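Local coordinates for protein beta sliding clamp (PDB 2AWA) that probably forms a ring-shaped head-to-tail homodimer around DNA that tethers DNA polymerases and other replication proteins and makes synthesis processive, at residues Val302-Lys307 with Val311-His316; Val281-Ser286 with Val358-Ile363; Pro368-Pro373 with Asp379-Ile384. All coordinates share one frame; numbering follows the deposited sequence.

Interaction 1 of 3, residues Val302-Lys307 with Val311-His316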
loop_
_atom_site.group_PDB
_atom_site.type_symbol
_atom_site.label_atom_id
_atom_site.label_comp_id
_atom_site.label_asym_id
_atom_site.label_seq_id
_atom_site.Cartn_x
_atom_site.Cartn_y
_atom_site.Cartn_z
ATOM N N VAL B 302 -24.637 -8.679 -13.798
ATOM C CA VAL B 302 -25.269 -7.466 -14.285
ATOM C C VAL B 302 -26.130 -7.907 -15.470
ATOM O O VAL B 302 -25.794 -8.854 -16.168
ATOM C CB VAL B 302 -24.191 -6.403 -14.722
ATOM C CG1 VAL B 302 -23.459 -6.833 -16.000
ATOM C CG2 VAL B 302 -24.801 -5.034 -14.924
ATOM N N LYS B 303 -27.256 -7.239 -15.657
ATOM C CA LYS B 303 -28.184 -7.534 -16.718
ATOM C C LYS B 303 -28.215 -6.320 -17.610
ATOM O O LYS B 303 -28.560 -5.232 -17.158
ATOM C CB LYS B 303 -29.575 -7.814 -16.141
ATOM C CG LYS B 303 -30.720 -7.859 -17.176
ATOM C CD LYS B 303 -31.852 -8.846 -16.803
ATOM C CE LYS B 303 -32.683 -8.442 -15.604
ATOM N NZ LYS B 303 -33.449 -7.181 -15.800
ATOM N N LEU B 304 -27.804 -6.497 -18.862
ATOM C CA LEU B 304 -27.965 -5.464 -19.867
ATOM C C LEU B 304 -29.302 -5.677 -20.512
ATOM O O LEU B 304 -29.619 -6.799 -20.923
ATOM C CB LEU B 304 -26.887 -5.527 -20.950
ATOM C CG LEU B 304 -25.627 -4.711 -20.744
ATOM C CD1 LEU B 304 -24.838 -4.662 -22.036
ATOM C CD2 LEU B 304 -25.975 -3.312 -20.283
ATOM N N GLU B 305 -30.085 -4.606 -20.579
ATOM C CA GLU B 305 -31.329 -4.605 -21.320
ATOM C C GLU B 305 -31.199 -3.647 -22.504
ATOM O O GLU B 305 -30.816 -2.504 -22.347
ATOM C CB GLU B 305 -32.478 -4.197 -20.399
ATOM C CG GLU B 305 -33.867 -4.510 -20.938
ATOM C CD GLU B 305 -34.925 -3.589 -20.348
ATOM O OE1 GLU B 305 -34.859 -3.312 -19.127
ATOM O OE2 GLU B 305 -35.815 -3.129 -21.102
ATOM N N ILE B 306 -31.495 -4.129 -23.696
ATOM C CA ILE B 306 -31.412 -3.306 -24.892
ATOM C C ILE B 306 -32.769 -3.269 -25.610
ATOM O O ILE B 306 -33.121 -4.218 -26.288
ATOM C CB ILE B 306 -30.322 -3.859 -25.837
ATOM C CG1 ILE B 306 -28.996 -4.031 -25.077
ATOM C CG2 ILE B 306 -30.129 -2.941 -27.046
ATOM C CD1 ILE B 306 -28.191 -5.187 -25.546
ATOM N N LYS B 307 -33.517 -2.183 -25.446
ATOM C CA LYS B 307 -34.829 -2.024 -26.077
ATOM C C LYS B 307 -34.911 -0.727 -26.876
ATOM O O LYS B 307 -34.762 0.365 -26.318
ATOM C CB LYS B 307 -35.952 -2.037 -25.028
ATOM N N VAL B 311 -30.058 1.375 -23.969
ATOM C CA VAL B 311 -29.279 0.348 -23.314
ATOM C C VAL B 311 -29.271 0.680 -21.837
ATOM O O VAL B 311 -29.042 1.843 -21.454
ATOM C CB VAL B 311 -27.834 0.340 -23.851
ATOM C CG1 VAL B 311 -26.965 -0.595 -23.053
ATOM C CG2 VAL B 311 -27.822 -0.021 -25.337
ATOM N N SER B 312 -29.538 -0.316 -20.999
ATOM C CA SER B 312 -29.585 -0.063 -19.564
ATOM C C SER B 312 -29.046 -1.235 -18.785
ATOM O O SER B 312 -29.130 -2.376 -19.248
ATOM C CB SER B 312 -31.000 0.245 -19.136
ATOM O OG SER B 312 -31.834 -0.781 -19.578
ATOM N N ALA B 313 -28.472 -0.936 -17.619
ATOM C CA ALA B 313 -27.898 -1.941 -16.714
ATOM C C ALA B 313 -28.717 -2.050 -15.438
ATOM O O ALA B 313 -29.127 -1.023 -14.842
ATOM C CB ALA B 313 -26.469 -1.594 -16.373
ATOM N N HIS B 314 -28.920 -3.300 -15.009
ATOM C CA HIS B 314 -29.712 -3.608 -13.832
ATOM C C HIS B 314 -29.071 -4.679 -12.966
ATOM O O HIS B 314 -28.650 -5.729 -13.455
ATOM C CB HIS B 314 -31.107 -4.047 -14.236
ATOM C CG HIS B 314 -31.738 -3.159 -15.264
ATOM N ND1 HIS B 314 -32.707 -2.232 -14.949
ATOM C CD2 HIS B 314 -31.536 -3.061 -16.603
ATOM C CE1 HIS B 314 -33.074 -1.598 -16.048
ATOM N NE2 HIS B 314 -32.374 -2.075 -17.063
ATOM N N VAL B 315 -29.004 -4.381 -11.672
ATOM C CA VAL B 315 -28.556 -5.318 -10.668
ATOM C C VAL B 315 -29.576 -5.276 -9.558
ATOM O O VAL B 315 -29.983 -4.202 -9.128
ATOM C CB VAL B 315 -27.179 -4.918 -10.077
ATOM C CG1 VAL B 315 -26.770 -5.889 -8.957
ATOM C CG2 VAL B 315 -26.089 -4.856 -11.188
ATOM N N HIS B 316 -29.985 -6.441 -9.091
ATOM C CA HIS B 316 -30.816 -6.517 -7.921
ATOM C C HIS B 316 -30.177 -7.395 -6.882
ATOM O O HIS B 316 -30.153 -8.597 -7.033
ATOM C CB HIS B 316 -32.191 -7.074 -8.243
ATOM C CG HIS B 316 -33.097 -7.095 -7.061
ATOM N ND1 HIS B 316 -33.173 -8.171 -6.201
ATOM C CD2 HIS B 316 -33.945 -6.162 -6.572
ATOM C CE1 HIS B 316 -34.049 -7.907 -5.246
ATOM N NE2 HIS B 316 -34.534 -6.698 -5.455
#
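K303 and H314 face each other as an antiparallel hydrogen-bonded pair, and E305 and S312 form the next such pair. The first is closed by K303 N to H314 O at 3.0 Å and by a return bond from H314 N. In the second, E305 N reaches S312 O at 2.8 Å with an N-H...O angle of 174°, the straightest of the four bonds, and S312 N donates back to E305 O.

The face bearing these four residues is polar. S312 OG lies between its own backbone N and carbonyl carbon (chi1 53°), where it touches E305 CB and meets H314 NE2 at 2.9 Å in a hydrogen bond whose donor either could be. K303 O sits in plane at the edge of the H314 ring. The E305 carboxylate, turned 23° from that ring, brings OE1 to 3.5 Å from H314 NE2, at too poor an angle for a hydrogen bond.

On the other face the contacts are apolar: L304 CD2 meets V311 CG1 at 4.0 Å, and I306 lies alongside V311, their CG2 atoms 4.1 Å apart. I276 of strand 274-279 touches I306 and V311. Strands 337-341 and 321-327 flank the hairpin and bond to its outward-facing backbone groups.

The chemistry is two-sided: one face is apolar and buried, while on the partly exposed face the bond between S312 OG and H314 NE2 restrains rotation of the ring.

Interaction 2 of 3, residues Val281-Ser286 with Val358-Ile363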
loop_
_atom_site.group_PDB
_atom_site.type_symbol
_atom_site.label_atom_id
_atom_site.label_comp_id
_atom_site.label_asym_id
_atom_site.label_seq_id
_atom_site.Cartn_x
_atom_site.Cartn_y
_atom_site.Cartn_z
ATOM N N VAL B 281 -14.310 3.992 -21.561
ATOM C CA VAL B 281 -14.213 4.495 -20.197
ATOM C C VAL B 281 -15.579 4.551 -19.545
ATOM O O VAL B 281 -15.745 4.071 -18.433
ATOM C CB VAL B 281 -13.537 5.867 -20.126
ATOM C CG1 VAL B 281 -13.601 6.406 -18.735
ATOM C CG2 VAL B 281 -12.068 5.758 -20.560
ATOM N N ASN B 282 -16.557 5.123 -20.238
ATOM C CA ASN B 282 -17.901 5.273 -19.680
ATOM C C ASN B 282 -18.510 3.944 -19.377
ATOM O O ASN B 282 -19.147 3.790 -18.364
ATOM C CB ASN B 282 -18.825 6.019 -20.635
ATOM C CG ASN B 282 -18.483 7.473 -20.749
ATOM O OD1 ASN B 282 -17.597 7.977 -20.037
ATOM N ND2 ASN B 282 -19.174 8.173 -21.656
ATOM N N LEU B 283 -18.322 2.972 -20.261
ATOM C CA LEU B 283 -18.833 1.646 -19.997
ATOM C C LEU B 283 -18.126 1.046 -18.779
ATOM O O LEU B 283 -18.769 0.515 -17.896
ATOM C CB LEU B 283 -18.702 0.765 -21.233
ATOM C CG LEU B 283 -19.304 -0.641 -21.122
ATOM C CD1 LEU B 283 -20.744 -0.686 -20.528
ATOM C CD2 LEU B 283 -19.257 -1.273 -22.475
ATOM N N ARG B 284 -16.811 1.167 -18.697
ATOM C CA ARG B 284 -16.107 0.648 -17.533
ATOM C C ARG B 284 -16.694 1.218 -16.250
ATOM O O ARG B 284 -16.925 0.495 -15.292
ATOM C CB ARG B 284 -14.609 0.945 -17.576
ATOM C CG ARG B 284 -13.802 0.070 -16.602
ATOM C CD ARG B 284 -12.333 0.431 -16.571
ATOM N NE ARG B 284 -12.142 1.732 -15.942
ATOM C CZ ARG B 284 -11.851 2.876 -16.570
ATOM N NH1 ARG B 284 -11.676 2.936 -17.888
ATOM N NH2 ARG B 284 -11.722 3.989 -15.855
ATOM N N GLN B 285 -16.950 2.510 -16.222
ATOM C CA GLN B 285 -17.440 3.118 -14.992
ATOM C C GLN B 285 -18.839 2.630 -14.671
ATOM O O GLN B 285 -19.186 2.485 -13.506
ATOM C CB GLN B 285 -17.373 4.631 -15.081
ATOM C CG GLN B 285 -15.921 5.135 -15.159
ATOM C CD GLN B 285 -15.797 6.585 -15.568
ATOM O OE1 GLN B 285 -16.751 7.209 -16.022
ATOM N NE2 GLN B 285 -14.604 7.125 -15.417
ATOM N N SER B 286 -19.628 2.338 -15.700
ATOM C CA SER B 286 -20.968 1.781 -15.493
ATOM C C SER B 286 -20.930 0.374 -14.931
ATOM O O SER B 286 -21.736 0.030 -14.084
ATOM C CB SER B 286 -21.755 1.766 -16.797
ATOM O OG SER B 286 -22.180 3.069 -17.114
ATOM N N VAL B 358 -15.422 0.887 -28.152
ATOM C CA VAL B 358 -15.477 -0.571 -28.193
ATOM C C VAL B 358 -16.760 -1.029 -28.867
ATOM O O VAL B 358 -17.852 -0.560 -28.544
ATOM C CB VAL B 358 -15.361 -1.210 -26.781
ATOM C CG1 VAL B 358 -16.519 -0.793 -25.863
ATOM C CG2 VAL B 358 -15.283 -2.734 -26.872
ATOM N N THR B 359 -16.619 -1.936 -29.823
ATOM C CA THR B 359 -17.784 -2.557 -30.417
ATOM C C THR B 359 -18.010 -3.938 -29.834
ATOM O O THR B 359 -17.159 -4.802 -29.961
ATOM C CB THR B 359 -17.633 -2.650 -31.904
ATOM O OG1 THR B 359 -17.626 -1.320 -32.420
ATOM C CG2 THR B 359 -18.794 -3.412 -32.507
ATOM N N ILE B 360 -19.168 -4.130 -29.209
ATOM C CA ILE B 360 -19.574 -5.426 -28.668
ATOM C C ILE B 360 -20.686 -6.027 -29.513
ATOM O O ILE B 360 -21.662 -5.369 -29.802
ATOM C CB ILE B 360 -20.090 -5.298 -27.220
ATOM C CG1 ILE B 360 -19.110 -4.496 -26.365
ATOM C CG2 ILE B 360 -20.301 -6.671 -26.611
ATOM C CD1 ILE B 360 -19.588 -4.278 -24.914
ATOM N N SER B 361 -20.546 -7.292 -29.878
ATOM C CA SER B 361 -21.481 -7.941 -30.779
ATOM C C SER B 361 -22.052 -9.194 -30.140
ATOM O O SER B 361 -21.317 -9.968 -29.524
ATOM C CB SER B 361 -20.775 -8.290 -32.081
ATOM O OG SER B 361 -20.111 -7.159 -32.590
ATOM N N PHE B 362 -23.352 -9.405 -30.319
ATOM C CA PHE B 362 -24.081 -10.420 -29.578
ATOM C C PHE B 362 -24.828 -11.353 -30.507
ATOM O O PHE B 362 -25.085 -11.020 -31.658
ATOM C CB PHE B 362 -25.151 -9.776 -28.700
ATOM C CG PHE B 362 -24.638 -8.851 -27.660
ATOM C CD1 PHE B 362 -24.188 -9.330 -26.453
ATOM C CD2 PHE B 362 -24.692 -7.486 -27.846
ATOM C CE1 PHE B 362 -23.770 -8.459 -25.458
ATOM C CE2 PHE B 362 -24.273 -6.627 -26.867
ATOM C CZ PHE B 362 -23.808 -7.115 -25.673
ATOM N N ILE B 363 -25.208 -12.508 -29.977
ATOM C CA ILE B 363 -26.060 -13.451 -30.687
ATOM C C ILE B 363 -27.390 -13.640 -29.970
ATOM O O ILE B 363 -28.455 -13.465 -30.554
ATOM C CB ILE B 363 -25.392 -14.811 -30.818
ATOM C CG1 ILE B 363 -24.022 -14.643 -31.492
ATOM C CG2 ILE B 363 -26.325 -15.771 -31.566
ATOM C CD1 ILE B 363 -23.597 -15.781 -32.420
#
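L283 meets I360 tip to tip, with CD2 of the leucine 3.9 Å from CD1 of the isoleucine, the closest approach between helix segment 281-286 and segment 358-363. Both conformations serve this meeting. The leucine holds CG anti to its main-chain nitrogen (chi1 -176°), and chi2 of 47° leaves CD2 extended, about anti to CA, so this methyl is the one carried to I360 and V358. I360 keeps CG1 beside the backbone N (chi1 -49°) and then runs fully extended to CD1, so the long arm presents its terminal methyl to the helix.

The same L283 CD2 also lies 4.4 Å from V358 CG1, a looser contact. One leucine methyl therefore serves two strand residues whose side chains rise from the same face, two positions apart. Contact is purely apolar and small, 76 Å² summed over both sides, and all three residues are buried. The side chains bridge a wide gap, 9.1 Å between the CA atoms of L283 and V358.

F278 of strand 274-279 touches all three, while L350 of helix 343-351 packs on L283 and V358. A helix laid across one face of an antiparallel sheet in this way is characteristic of the DNA-clamp fold, here in the C-terminal domain.

Interaction 3 of 3, residues Pro368-Pro373 with Asp379-Ile384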
loop_
_atom_site.group_PDB
_atom_site.type_symbol
_atom_site.label_atom_id
_atom_site.label_comp_id
_atom_site.label_asym_id
_atom_site.label_seq_id
_atom_site.Cartn_x
_atom_site.Cartn_y
_atom_site.Cartn_z
ATOM N N PRO B 368 -21.996 -16.863 -26.214
ATOM C CA PRO B 368 -20.904 -15.919 -25.988
ATOM C C PRO B 368 -20.982 -14.719 -26.884
ATOM O O PRO B 368 -21.430 -14.855 -28.009
ATOM C CB PRO B 368 -19.667 -16.750 -26.306
ATOM C CG PRO B 368 -20.056 -18.098 -25.889
ATOM C CD PRO B 368 -21.499 -18.244 -26.273
ATOM N N PHE B 369 -20.560 -13.560 -26.383
ATOM C CA PHE B 369 -20.509 -12.365 -27.212
ATOM C C PHE B 369 -19.070 -11.852 -27.440
ATOM O O PHE B 369 -18.175 -12.207 -26.696
ATOM C CB PHE B 369 -21.447 -11.297 -26.648
ATOM C CG PHE B 369 -21.134 -10.843 -25.266
ATOM C CD1 PHE B 369 -20.309 -9.746 -25.052
ATOM C CD2 PHE B 369 -21.750 -11.432 -24.167
ATOM C CE1 PHE B 369 -20.057 -9.270 -23.736
ATOM C CE2 PHE B 369 -21.504 -10.961 -22.844
ATOM C CZ PHE B 369 -20.663 -9.890 -22.638
ATOM N N THR B 370 -18.841 -11.059 -28.489
ATOM C CA THR B 370 -17.474 -10.592 -28.796
ATOM C C THR B 370 -17.275 -9.107 -28.488
ATOM O O THR B 370 -18.218 -8.347 -28.541
ATOM C CB THR B 370 -17.113 -10.805 -30.269
ATOM O OG1 THR B 370 -18.023 -10.081 -31.092
ATOM C CG2 THR B 370 -17.174 -12.256 -30.630
ATOM N N LEU B 371 -16.040 -8.710 -28.176
ATOM C CA LEU B 371 -15.686 -7.296 -28.026
ATOM C C LEU B 371 -14.403 -7.008 -28.782
ATOM O O LEU B 371 -13.401 -7.690 -28.557
ATOM C CB LEU B 371 -15.405 -6.919 -26.579
ATOM C CG LEU B 371 -16.371 -7.151 -25.441
ATOM C CD1 LEU B 371 -16.325 -8.601 -24.954
ATOM C CD2 LEU B 371 -15.972 -6.210 -24.340
ATOM N N VAL B 372 -14.422 -5.963 -29.610
ATOM C CA VAL B 372 -13.234 -5.487 -30.335
ATOM C C VAL B 372 -13.071 -3.983 -30.143
ATOM O O VAL B 372 -14.047 -3.280 -29.880
ATOM C CB VAL B 372 -13.313 -5.760 -31.871
ATOM C CG1 VAL B 372 -13.501 -7.246 -32.154
ATOM C CG2 VAL B 372 -14.440 -4.975 -32.500
ATOM N N PRO B 373 -11.839 -3.485 -30.274
ATOM C CA PRO B 373 -11.683 -2.046 -30.338
ATOM C C PRO B 373 -12.272 -1.516 -31.630
ATOM O O PRO B 373 -12.058 -2.095 -32.705
ATOM C CB PRO B 373 -10.167 -1.829 -30.280
ATOM C CG PRO B 373 -9.557 -3.123 -30.616
ATOM C CD PRO B 373 -10.556 -4.198 -30.339
ATOM N N ASP B 379 -5.964 -6.622 -34.751
ATOM C CA ASP B 379 -6.665 -7.912 -34.738
ATOM C C ASP B 379 -6.731 -8.456 -33.301
ATOM O O ASP B 379 -6.111 -9.466 -32.938
ATOM C CB ASP B 379 -5.983 -8.903 -35.684
ATOM C CG ASP B 379 -6.861 -10.098 -36.010
ATOM O OD1 ASP B 379 -7.764 -10.426 -35.201
ATOM O OD2 ASP B 379 -6.653 -10.708 -37.075
ATOM N N PHE B 380 -7.494 -7.739 -32.487
ATOM C CA PHE B 380 -7.576 -7.980 -31.056
ATOM C C PHE B 380 -9.034 -8.240 -30.742
ATOM O O PHE B 380 -9.872 -7.362 -30.896
ATOM C CB PHE B 380 -7.009 -6.785 -30.272
ATOM C CG PHE B 380 -7.150 -6.904 -28.774
ATOM C CD1 PHE B 380 -7.101 -8.149 -28.139
ATOM C CD2 PHE B 380 -7.329 -5.759 -27.992
ATOM C CE1 PHE B 380 -7.246 -8.248 -26.769
ATOM C CE2 PHE B 380 -7.457 -5.855 -26.621
ATOM C CZ PHE B 380 -7.420 -7.102 -26.004
HETATM N N MSE B 381 -9.296 -9.467 -30.303
HETATM C CA MSE B 381 -10.616 -10.081 -30.249
HETATM C C MSE B 381 -10.838 -10.716 -28.859
HETATM O O MSE B 381 -9.978 -11.415 -28.349
HETATM C CB MSE B 381 -10.636 -11.167 -31.332
HETATM C CG MSE B 381 -11.618 -12.331 -31.129
HETATM SE SE MSE B 381 -13.428 -11.742 -31.494
HETATM C CE MSE B 381 -13.276 -11.406 -33.523
ATOM N N GLN B 382 -11.983 -10.469 -28.242
ATOM C CA GLN B 382 -12.296 -11.084 -26.961
ATOM C C GLN B 382 -13.691 -11.661 -26.979
ATOM O O GLN B 382 -14.523 -11.242 -27.777
ATOM C CB GLN B 382 -12.177 -10.072 -25.828
ATOM C CG GLN B 382 -10.800 -9.503 -25.688
ATOM C CD GLN B 382 -10.716 -8.455 -24.614
ATOM O OE1 GLN B 382 -10.708 -8.772 -23.431
ATOM N NE2 GLN B 382 -10.641 -7.195 -25.020
ATOM N N LEU B 383 -13.914 -12.617 -26.076
ATOM C CA LEU B 383 -15.171 -13.352 -25.928
ATOM C C LEU B 383 -15.550 -13.456 -24.458
ATOM O O LEU B 383 -14.694 -13.665 -23.614
ATOM C CB LEU B 383 -15.033 -14.791 -26.423
ATOM C CG LEU B 383 -15.145 -15.125 -27.880
ATOM C CD1 LEU B 383 -14.912 -16.609 -28.039
ATOM C CD2 LEU B 383 -16.507 -14.745 -28.393
ATOM N N ILE B 384 -16.846 -13.376 -24.191
ATOM C CA ILE B 384 -17.383 -13.503 -22.859
ATOM C C ILE B 384 -18.647 -14.334 -22.915
ATOM O O ILE B 384 -19.569 -14.044 -23.680
ATOM C CB ILE B 384 -17.731 -12.137 -22.253
ATOM C CG1 ILE B 384 -16.455 -11.344 -22.009
ATOM C CG2 ILE B 384 -18.455 -12.326 -20.945
ATOM C CD1 ILE B 384 -16.700 -9.926 -21.577
HETATM O O HOH W 1 -10.792 -6.725 -27.901
#
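The F369 ring carries I384 over one face: I384 CB stands 4.0 Å from the ring centroid and 22° off the normal, a CH-pi contact displaced toward the rim. F369 CG takes the position between backbone N and carbonyl carbon (chi1 61°), turning the ring alongside I384 so that CZ also meets I384 CG2 at 3.7 Å. I384 extends its other branch to L371, where the two CD1 methyls meet at 3.6 Å. I384 loses more surface to the contact than any other residue. L346 and S349 of helix 343-351 touch L371, and Y345 and S349 touch I384. The tight part also includes a pair on the other face of the sheet, where T370 CG2 touches L383 CD2 at 3.4 Å.

The backbones form an antiparallel ladder. F369 with I384 and L371 with Q382 are hydrogen-bonded pairs, F369 N donating to I384 O at 2.9 Å; T370 and L383 form the non-hydrogen-bonded pair between them. The two strands are a beta hairpin at the C-terminal end of the clamp's last domain. Strand 357-362 extends the sheet beyond 369-373, and strand 196-203 of the central domain pairs with 379-384, making the sheet continuous across the two domains.

Packing slackens on the T370 face from M381 onward. The selenium of M381 is 3.9 Å from T370 CG2, and V372 CG1 and M381 CE are 4.4 Å apart; V372 and M381 are both partly exposed. Back on the L371 and Q382 face, among buried residues, a water joins the strands near F380. Beside the direct bond from Q382 N, it donates to L371 O at 2.9 Å and weakly to F380 O, accepts from Q382 NE2, and sits over the centre of one face of the F380 ring. Q382 NE2 is also hydrogen-bonded to S349 O.

How the interactions relate
All three interactions lie in the C-terminal domain of the clamp. Strand 357-362 of interaction 2 and strand 369-373 of interaction 3 are neighbours in one sheet, and the two contacts have centres about 10 Å apart: S361 N lies 2.9 Å from T370 O and T359 N 2.9 Å from V372 O, both probable hydrogen bonds. I360, which meets the helix in interaction 2, also touches F369 and L371 of interaction 3. Interaction 1 belongs to a separate sheet, about 12 Å from interaction 2 and about 20 Å from interaction 3 between centres, with no direct touch to either. Helix 280-294 bridges the sheets: L283 packs on 358-363, while A290 touches V302 and V315. F341 likewise pairs with V302 and meets F369 edge-to-face.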